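Local coordinates for protein putative citrate lyase (Ralstonia eutropha, PDB 3QQW) that probably acts as a magnesium-dependent lyase of the HpcH/HpaI aldolase/citrate lyase family, perhaps cleaving citramalyl-CoA, on a TIM-barrel scaffold, at residues C[57-61]-C[62-66]; C[186-189]-C[190-194]. All blocks are in the same frame, centred on the assembly; numbering follows the deposited sequence.

Contacts 1 and 2 are both local turns closed by a backbone i to i+3 bond, on the C-terminal side of different strands of the TIM barrel. They share no helix or strand, and their centres are 30 Å apart. Contact 1 joins strand 49-54 to helix 64-76 at the surface, where a turn is accompanied by a glutamate carboxylate and a weak amide-carboxylate bond. Contact 2, between helices 177-182 and 202-217, is partly buried: an apolar touch between the buried side chains of an isoleucine and an alanine backs a short 3-10 turn, and its leading backbone is gripped by the second subunit.

Contact 1 (C[57-61]-C[62-66]); sequences DGAAA and GQERE
A60 and Q63 meet twice across this turn, once through the backbone and once through their side chains. The amide N of Q63 donates to O of A60 over 3.1 Å in a nearly straight bond, the N-H...O angle being 169°, although the donor stands well above the carbonyl plane. Alongside it, CB of A60 lies 3.8 Å from CB of Q63, and CG of Q63 extends the same apolar touch. Beyond CG the glutamine chain is bent at chi2 (45°), and its NE2 reaches forward to OE1 of E66 in a weak hydrogen bond of 3.4 Å. The arrangement is a beta turn over 60-63 leading straight into helix 64-76, with Q63 at the N-cap position; it belongs to the loop after strand 49-54 of the TIM barrel. Earlier in that loop, D57 makes a weak, long ion pair with R88, a predicted substrate-binding residue. E64, the first residue of the helix, has CG anti to its carbonyl carbon, and the chain bends at chi2 (90°), which folds the carboxylate back over the turn. There OE2 comes within 3.0 Å of O of A61, two acceptors facing one another without a hydrogen bond. This might raise the carboxylate's proton affinity, an effect the helix start may offset. CB of A59 packs against the root of the same side chain, 4.1 Å from CA of E64. H90, H94 and A96, from the loop between strand 85-88 and helix 97-107, touch E64, and H90 also touches A59.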
loop_
_atom_site.group_PDB
_atom_site.type_symbol
_atom_site.label_atom_id
_atom_site.label_comp_id
_atom_site.label_asym_id
_atom_site.label_seq_id
_atom_site.Cartn_x
_atom_site.Cartn_y
_atom_site.Cartn_z
ATOM N N ASP C 57 -9.658 27.887 9.779
ATOM C CA ASP C 57 -11.089 28.021 9.487
ATOM C C ASP C 57 -11.690 29.205 10.254
ATOM O O ASP C 57 -12.560 29.894 9.704
ATOM C CB ASP C 57 -11.874 26.723 9.804
ATOM C CG ASP C 57 -11.666 25.536 8.865
ATOM O OD1 ASP C 57 -11.018 25.715 7.801
ATOM O OD2 ASP C 57 -12.169 24.429 9.185
ATOM N N GLY C 58 -11.217 29.431 11.488
ATOM C CA GLY C 58 -11.700 30.487 12.373
ATOM C C GLY C 58 -11.606 31.910 11.848
ATOM O O GLY C 58 -12.598 32.650 11.873
ATOM N N ALA C 59 -10.407 32.294 11.355
ATOM C CA ALA C 59 -10.081 33.641 10.866
ATOM C C ALA C 59 -10.866 34.053 9.613
ATOM O O ALA C 59 -10.958 33.284 8.645
ATOM C CB ALA C 59 -8.589 33.754 10.595
ATOM N N ALA C 60 -11.404 35.295 9.652
ATOM C CA ALA C 60 -12.180 35.936 8.586
ATOM C C ALA C 60 -11.263 36.519 7.490
ATOM O O ALA C 60 -10.050 36.607 7.693
ATOM C CB ALA C 60 -13.061 37.030 9.180
ATOM N N ALA C 61 -11.867 36.910 6.336
ATOM C CA ALA C 61 -11.283 37.483 5.111
ATOM C C ALA C 61 -9.922 38.198 5.299
ATOM O O ALA C 61 -8.941 37.833 4.647
ATOM C CB ALA C 61 -12.275 38.446 4.477
ATOM N N GLY C 62 -9.883 39.208 6.162
ATOM C CA GLY C 62 -8.662 39.960 6.436
ATOM C C GLY C 62 -8.461 40.231 7.912
ATOM O O GLY C 62 -7.876 41.251 8.284
ATOM N N GLN C 63 -8.958 39.315 8.754
ATOM C CA GLN C 63 -8.906 39.382 10.208
ATOM C C GLN C 63 -7.860 38.412 10.787
ATOM O O GLN C 63 -7.899 38.135 11.987
ATOM C CB GLN C 63 -10.299 39.030 10.759
ATOM C CG GLN C 63 -11.223 40.196 11.086
ATOM C CD GLN C 63 -11.283 41.283 10.054
ATOM O OE1 GLN C 63 -11.951 41.158 9.023
ATOM N NE2 GLN C 63 -10.603 42.390 10.330
ATOM N N GLU C 64 -6.926 37.906 9.952
ATOM C CA GLU C 64 -5.930 36.897 10.337
ATOM C C GLU C 64 -5.094 37.314 11.529
ATOM O O GLU C 64 -4.927 36.497 12.426
ATOM C CB GLU C 64 -5.007 36.499 9.162
ATOM C CG GLU C 64 -5.718 35.745 8.051
ATOM C CD GLU C 64 -6.313 36.613 6.960
ATOM O OE1 GLU C 64 -6.124 37.851 7.002
ATOM O OE2 GLU C 64 -6.938 36.045 6.036
ATOM N N ARG C 65 -4.573 38.556 11.551
ATOM C CA ARG C 65 -3.785 39.073 12.680
ATOM C C ARG C 65 -4.660 39.146 13.945
ATOM O O ARG C 65 -4.279 38.594 14.975
ATOM C CB ARG C 65 -3.181 40.449 12.354
ATOM C CG ARG C 65 -2.746 41.231 13.605
ATOM C CD ARG C 65 -1.812 42.403 13.346
ATOM N NE ARG C 65 -0.498 41.968 12.858
ATOM C CZ ARG C 65 0.507 41.554 13.631
ATOM N NH1 ARG C 65 0.366 41.520 14.959
ATOM N NH2 ARG C 65 1.656 41.164 13.084
ATOM N N GLU C 66 -5.840 39.786 13.845
ATOM C CA GLU C 66 -6.796 39.957 14.925
ATOM C C GLU C 66 -7.204 38.599 15.557
ATOM O O GLU C 66 -7.266 38.486 16.789
ATOM C CB GLU C 66 -8.024 40.697 14.381
ATOM C CG GLU C 66 -9.081 41.055 15.414
ATOM C CD GLU C 66 -10.400 41.572 14.864
ATOM O OE1 GLU C 66 -10.437 42.021 13.694
ATOM O OE2 GLU C 66 -11.398 41.533 15.621
#

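Contact 2 (C[186-189]-C[190-194]); sequences GAIP and AAAMR
CA of A191 lies 3.5 Å off one face of the R194 guanidinium, over its centre. The flat cation thus lies back over the turn that precedes it, rather than joining the contact with 186-189. That turn is a short 3-10 segment, residues 190-192, in the loop between helices 177-182 and 202-217 of the TIM barrel. Two successive i to i+3 bonds define it: N of A192 donates to O of P189 over 3.2 Å, and N of M193 to O of A190 over 2.9 Å. The first is moderately bent, at 150°, and its donor sits above the carbonyl plane of P189. N of M193 also lies 4.0 Å from O of P189.

Inside the turn, the methyl of A192 points toward the preceding chain and is met by I188. The isoleucine carries CG2 anti to its backbone N, which sets this branch beside the turn, while CG1 stands next to the N. The proline ring adds a looser touch, its CD lying 4.4 Å from CB of A192. Around this apolar patch, H201 and L204 cover both I188 and A192, joining the turn to the start of helix 202-217. Beyond the turn the selenomethionine side chain of M193 leads away from 186-189 to M178 and V181 of helix 177-182, the second of which I188 also touches; it lies about 8 Å, side chain to side chain, from D179, a predicted magnesium ligand. R244 of the second subunit bonds the carbonyl oxygens of G186 and A187, and N245 of that subunit packs on P189. Between side chains the closest approach is CG2 of I188 to CB of A192, 3.7 Å; the same CB lies 3.4 Å from O of P189.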
loop_
_atom_site.group_PDB
_atom_site.type_symbol
_atom_site.label_atom_id
_atom_site.label_comp_id
_atom_site.label_asym_id
_atom_site.label_seq_id
_atom_site.Cartn_x
_atom_site.Cartn_y
_atom_site.Cartn_z
ATOM N N GLY C 186 -13.240 14.663 -8.378
ATOM C CA GLY C 186 -14.514 13.955 -8.314
ATOM C C GLY C 186 -14.470 12.439 -8.430
ATOM O O GLY C 186 -15.536 11.834 -8.548
ATOM N N ALA C 187 -13.268 11.800 -8.389
ATOM C CA ALA C 187 -13.153 10.336 -8.538
ATOM C C ALA C 187 -13.598 9.591 -7.292
ATOM O O ALA C 187 -13.940 8.403 -7.362
ATOM C CB ALA C 187 -11.738 9.943 -8.891
ATOM N N ILE C 188 -13.552 10.277 -6.132
ATOM C CA ILE C 188 -14.037 9.725 -4.867
ATOM C C ILE C 188 -15.429 10.330 -4.644
ATOM O O ILE C 188 -15.532 11.553 -4.524
ATOM C CB ILE C 188 -13.078 9.941 -3.678
ATOM C CG1 ILE C 188 -11.701 9.284 -3.946
ATOM C CG2 ILE C 188 -13.725 9.423 -2.380
ATOM C CD1 ILE C 188 -10.619 9.571 -2.902
ATOM N N PRO C 189 -16.508 9.511 -4.665
ATOM C CA PRO C 189 -17.864 10.081 -4.493
ATOM C C PRO C 189 -18.098 10.598 -3.077
ATOM O O PRO C 189 -17.360 10.236 -2.164
ATOM C CB PRO C 189 -18.796 8.917 -4.831
ATOM C CG PRO C 189 -17.988 7.680 -4.643
ATOM C CD PRO C 189 -16.540 8.040 -4.831
ATOM N N ALA C 190 -19.114 11.464 -2.912
ATOM C CA ALA C 190 -19.494 12.099 -1.647
ATOM C C ALA C 190 -19.871 11.073 -0.577
ATOM O O ALA C 190 -19.556 11.286 0.599
ATOM C CB ALA C 190 -20.646 13.055 -1.872
ATOM N N ALA C 191 -20.499 9.951 -0.986
ATOM C CA ALA C 191 -20.907 8.844 -0.105
ATOM C C ALA C 191 -19.719 8.211 0.655
ATOM O O ALA C 191 -19.916 7.611 1.722
ATOM C CB ALA C 191 -21.620 7.778 -0.910
ATOM N N ALA C 192 -18.503 8.332 0.087
ATOM C CA ALA C 192 -17.262 7.811 0.665
ATOM C C ALA C 192 -16.707 8.768 1.714
ATOM O O ALA C 192 -15.844 8.378 2.482
ATOM C CB ALA C 192 -16.231 7.551 -0.429
HETATM N N MSE C 193 -17.233 9.992 1.794
HETATM C CA MSE C 193 -16.785 10.954 2.786
HETATM C C MSE C 193 -17.481 10.746 4.110
HETATM O O MSE C 193 -17.248 11.484 5.068
HETATM C CB MSE C 193 -16.994 12.364 2.274
HETATM C CG MSE C 193 -15.748 12.912 1.656
HETATM SE SE MSE C 193 -15.763 14.773 1.828
HETATM C CE MSE C 193 -16.022 14.912 3.889
ATOM N N ARG C 194 -18.332 9.729 4.170
ATOM C CA ARG C 194 -19.049 9.360 5.388
ATOM C C ARG C 194 -18.928 7.862 5.604
ATOM O O ARG C 194 -18.428 7.151 4.735
ATOM C CB ARG C 194 -20.526 9.820 5.347
ATOM C CG ARG C 194 -21.285 9.391 4.110
ATOM C CD ARG C 194 -22.669 9.986 4.028
ATOM N NE ARG C 194 -23.402 9.394 2.912
ATOM C CZ ARG C 194 -23.707 10.028 1.783
ATOM N NH1 ARG C 194 -23.364 11.303 1.611
ATOM N NH2 ARG C 194 -24.367 9.395 0.818
#